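Class II aldolase/adducin N-terminal domain-containing protein (Thermoplasma acidophilum, PDB 3M4R) is of unknown function but carries a zinc-binding class II aldolase/adducin domain as the N-terminal part of a longer protein, probably an oxidoreductase. Local coordinates at residues 49-62 / 71-83. Numbering follows the deposited sequence.
Sequences DHAGRIISVLRVKN and DSRGFTGIRMDDA
Asp49 OD2 takes the end-on guanidinium of Arg79, in the conformer described, whose NH1 lies 3.0 Å away on the anti lone pair; NH2 reaches the same oxygen from 34° out of the carboxylate plane. Arg53 NE and NH1 reach OD2 from the syn side, so four N-H groups converge on one oxygen and both arginines would share its charge. An alanine in place of Asp49 would probably leave Arg53 and Arg79, with their NH1 atoms 4.3 Å apart, without the negative charge between them. Ile55 CD1 lies over one face of the Arg79 guanidinium, and Arg79 NH2 lies at the edge of the His50 ring, near the ring's plane.

At the far end, Asn62 ND2 donates to Arg73 O at 2.9 Å, on a lone pair, and to Thr76 OG1 at 2.8 Å, which also hydrogen-bonds to Pro111 O. Having its CG between the backbone N and carbonyl carbon (chi1 64°) brings the Asn62 amide against the Gly74 backbone. Between these ends, strands 54-61 and 75-79 pair antiparallel, with Leu58-Ile78 and Val60-Thr76 as hydrogen-bonded pairs, and strand 75-79 forms one edge of the mixed central sheet of the class II aldolase domain. Met80 N, in the first turn of helix 80-85, extends the pairing to Ser56 O.

Bent at chi2 (-76°), Arg59 lays its guanidinium over Gly77 CA, where no side chain intervenes, and donates NH1 to Phe75 O at 3.1 Å; it also forms salt bridges with Glu47 and Glu110. On the face of Leu58, Val60 and Ile78, Val60 CG1 meets Ile78 CG1 at 4.0 Å, and the selenium of selenomethionine Met80 rests on Leu58 CB. Helix 117-121, next to zinc ligand Glu116, covers Leu58 and Val60; on the other face, Phe75 packs against helix 16-28.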
# COMPACT_ATOMS: atom_id res chain seq x y z
N ASP A 49 21.06 9.26 6.32
CA ASP A 49 21.33 7.98 6.99
C ASP A 49 22.42 8.17 7.99
O ASP A 49 22.95 9.29 8.15
CB ASP A 49 21.57 6.83 5.99
CG ASP A 49 22.92 6.85 5.33
OD1 ASP A 49 23.76 7.71 5.65
OD2 ASP A 49 23.11 5.98 4.47
N HIS A 50 22.76 7.11 8.71
CA HIS A 50 23.77 7.20 9.77
C HIS A 50 25.09 7.76 9.27
O HIS A 50 25.81 8.43 10.00
CB HIS A 50 23.98 5.85 10.49
CG HIS A 50 24.53 4.76 9.62
ND1 HIS A 50 23.81 4.19 8.59
CD2 HIS A 50 25.71 4.10 9.68
CE1 HIS A 50 24.53 3.21 8.05
NE2 HIS A 50 25.69 3.15 8.69
N ALA A 51 25.41 7.46 8.02
CA ALA A 51 26.68 7.88 7.45
C ALA A 51 26.61 9.31 6.92
O ALA A 51 27.54 9.74 6.28
CB ALA A 51 27.13 6.91 6.35
N GLY A 52 25.52 10.01 7.20
CA GLY A 52 25.26 11.37 6.67
C GLY A 52 24.87 11.46 5.21
O GLY A 52 24.91 12.52 4.65
N ARG A 53 24.48 10.35 4.59
CA ARG A 53 24.09 10.39 3.20
C ARG A 53 22.60 10.76 3.15
O ARG A 53 21.80 10.30 3.98
CB ARG A 53 24.40 9.06 2.52
CG ARG A 53 25.92 8.90 2.27
CD ARG A 53 26.43 7.49 1.92
NE ARG A 53 25.83 6.48 2.77
CZ ARG A 53 26.42 5.39 3.25
NH1 ARG A 53 25.70 4.58 4.01
NH2 ARG A 53 27.69 5.09 2.97
N ILE A 54 22.24 11.62 2.21
CA ILE A 54 20.82 11.97 1.99
C ILE A 54 20.31 10.91 1.03
O ILE A 54 20.90 10.69 -0.02
CB ILE A 54 20.63 13.41 1.44
CG1 ILE A 54 21.31 14.41 2.35
CG2 ILE A 54 19.13 13.82 1.41
CD1 ILE A 54 20.97 14.21 3.87
N ILE A 55 19.26 10.20 1.43
CA ILE A 55 18.81 9.01 0.66
C ILE A 55 17.31 8.94 0.58
O ILE A 55 16.61 9.54 1.41
CB ILE A 55 19.29 7.67 1.32
CG1 ILE A 55 18.95 7.63 2.81
CG2 ILE A 55 20.82 7.44 1.10
CD1 ILE A 55 18.79 6.19 3.38
N SER A 56 16.82 8.15 -0.37
CA SER A 56 15.42 7.93 -0.57
C SER A 56 14.97 6.72 0.29
O SER A 56 15.57 5.67 0.22
CB SER A 56 15.16 7.67 -2.07
OG SER A 56 13.81 7.38 -2.23
N VAL A 57 13.99 6.95 1.16
CA VAL A 57 13.60 5.96 2.16
C VAL A 57 12.11 5.69 1.96
O VAL A 57 11.32 6.63 1.82
CB VAL A 57 13.86 6.44 3.59
CG1 VAL A 57 13.36 5.44 4.61
CG2 VAL A 57 15.43 6.72 3.84
N LEU A 58 11.75 4.40 1.95
CA LEU A 58 10.39 3.97 2.04
C LEU A 58 10.07 3.75 3.48
O LEU A 58 10.59 2.88 4.13
CB LEU A 58 10.13 2.67 1.22
CG LEU A 58 8.68 2.14 1.24
CD1 LEU A 58 7.75 3.01 0.34
CD2 LEU A 58 8.72 0.66 0.79
N ARG A 59 9.17 4.58 4.00
CA ARG A 59 8.69 4.43 5.36
C ARG A 59 7.39 3.65 5.25
O ARG A 59 6.38 4.14 4.74
CB ARG A 59 8.45 5.82 6.00
CG ARG A 59 9.71 6.55 6.51
CD ARG A 59 10.21 5.97 7.84
NE ARG A 59 11.58 6.35 8.13
CZ ARG A 59 12.33 5.89 9.14
NH1 ARG A 59 11.86 5.06 10.03
NH2 ARG A 59 13.61 6.28 9.24
N VAL A 60 7.44 2.40 5.68
CA VAL A 60 6.38 1.45 5.46
C VAL A 60 5.89 0.94 6.79
O VAL A 60 6.66 0.76 7.73
CB VAL A 60 6.81 0.27 4.57
CG1 VAL A 60 7.94 -0.57 5.24
CG2 VAL A 60 5.63 -0.64 4.22
N LYS A 61 4.58 0.69 6.87
CA LYS A 61 3.95 0.17 8.06
C LYS A 61 4.66 -1.05 8.59
O LYS A 61 5.03 -1.90 7.82
CB LYS A 61 2.49 -0.18 7.74
CG LYS A 61 1.69 -0.52 8.95
CD LYS A 61 1.30 -1.90 8.94
CE LYS A 61 0.24 -2.18 9.98
NZ LYS A 61 0.72 -3.36 10.82
N ASN A 62 4.82 -1.14 9.92
CA ASN A 62 5.56 -2.24 10.52
C ASN A 62 4.68 -3.06 11.45
O ASN A 62 3.51 -2.76 11.60
CB ASN A 62 6.86 -1.75 11.20
CG ASN A 62 6.62 -0.83 12.34
OD1 ASN A 62 5.71 -1.04 13.13
ND2 ASN A 62 7.51 0.18 12.49
N ASP A 71 1.35 5.35 14.98
CA ASP A 71 2.09 6.59 15.15
C ASP A 71 3.41 6.47 14.40
O ASP A 71 3.59 5.54 13.63
CB ASP A 71 2.25 6.97 16.65
CG ASP A 71 3.17 6.08 17.41
OD1 ASP A 71 3.99 5.30 16.82
OD2 ASP A 71 3.10 6.17 18.66
N SER A 72 4.29 7.46 14.57
CA SER A 72 5.48 7.51 13.71
C SER A 72 6.34 6.28 13.89
O SER A 72 6.99 5.84 12.93
CB SER A 72 6.32 8.77 13.98
OG SER A 72 6.50 9.00 15.37
N ARG A 73 6.33 5.70 15.10
CA ARG A 73 7.07 4.48 15.41
C ARG A 73 6.65 3.31 14.56
O ARG A 73 7.39 2.35 14.41
CB ARG A 73 6.87 4.04 16.88
CG ARG A 73 7.53 4.89 17.92
CD ARG A 73 7.09 4.41 19.30
NE ARG A 73 5.66 4.11 19.32
CZ ARG A 73 5.04 3.48 20.31
NH1 ARG A 73 5.72 3.05 21.36
NH2 ARG A 73 3.75 3.27 20.23
N GLY A 74 5.43 3.36 14.04
CA GLY A 74 4.94 2.28 13.24
C GLY A 74 5.41 2.25 11.82
O GLY A 74 4.88 1.47 11.06
N PHE A 75 6.34 3.13 11.43
CA PHE A 75 6.83 3.20 10.08
C PHE A 75 8.31 2.92 10.08
O PHE A 75 9.10 3.69 10.64
CB PHE A 75 6.48 4.52 9.41
CG PHE A 75 5.02 4.59 9.11
CD1 PHE A 75 4.12 5.02 10.11
CD2 PHE A 75 4.52 4.04 7.93
CE1 PHE A 75 2.73 4.97 9.87
CE2 PHE A 75 3.12 3.99 7.70
CZ PHE A 75 2.23 4.45 8.66
N THR A 76 8.68 1.84 9.43
CA THR A 76 10.07 1.34 9.43
C THR A 76 10.66 1.82 8.13
O THR A 76 10.01 1.76 7.06
CB THR A 76 10.09 -0.16 9.60
OG1 THR A 76 9.79 -0.50 10.98
CG2 THR A 76 11.48 -0.85 9.17
N GLY A 77 11.90 2.33 8.21
CA GLY A 77 12.60 2.88 7.05
C GLY A 77 13.34 1.83 6.25
O GLY A 77 14.23 1.16 6.81
N ILE A 78 13.02 1.74 4.95
CA ILE A 78 13.66 0.82 4.02
C ILE A 78 14.36 1.63 2.95
O ILE A 78 13.79 2.56 2.37
CB ILE A 78 12.62 -0.16 3.38
CG1 ILE A 78 11.89 -0.96 4.47
CG2 ILE A 78 13.24 -1.13 2.32
CD1 ILE A 78 12.75 -1.95 5.32
N ARG A 79 15.60 1.31 2.68
CA ARG A 79 16.34 2.03 1.64
C ARG A 79 15.71 1.73 0.29
O ARG A 79 15.57 0.59 -0.07
CB ARG A 79 17.81 1.61 1.60
CG ARG A 79 18.56 1.84 2.89
CD ARG A 79 20.02 1.37 2.87
NE ARG A 79 20.59 1.85 4.11
CZ ARG A 79 21.24 2.99 4.27
NH1 ARG A 79 21.54 3.77 3.23
NH2 ARG A 79 21.63 3.32 5.48
N MSE A 80 15.32 2.77 -0.45
CA MSE A 80 14.70 2.57 -1.76
C MSE A 80 15.70 2.03 -2.75
O MSE A 80 15.33 1.20 -3.58
CB MSE A 80 14.06 3.86 -2.32
CG MSE A 80 12.62 4.06 -1.75
SE MSE A 80 11.31 2.75 -2.38
CE MSE A 80 11.40 3.33 -4.24
N ASP A 81 16.95 2.46 -2.69
CA ASP A 81 17.99 1.90 -3.55
C ASP A 81 18.00 0.37 -3.44
O ASP A 81 17.99 -0.32 -4.43
CB ASP A 81 19.38 2.39 -3.15
CG ASP A 81 19.73 3.72 -3.77
OD1 ASP A 81 18.98 4.22 -4.64
OD2 ASP A 81 20.82 4.27 -3.39
N ASP A 82 17.97 -0.13 -2.20
CA ASP A 82 17.95 -1.57 -1.93
C ASP A 82 16.65 -2.23 -2.44
O ASP A 82 16.66 -3.25 -3.11
CB ASP A 82 18.06 -1.81 -0.44
CG ASP A 82 19.46 -1.57 0.13
OD1 ASP A 82 20.32 -1.01 -0.59
OD2 ASP A 82 19.67 -1.99 1.30
N ALA A 83 15.51 -1.66 -2.09
CA ALA A 83 14.25 -2.22 -2.52
C ALA A 83 14.11 -2.23 -4.03
O ALA A 83 13.71 -3.22 -4.60
CB ALA A 83 13.05 -1.47 -1.81
O HOH W 1 17.93 4.50 -0.78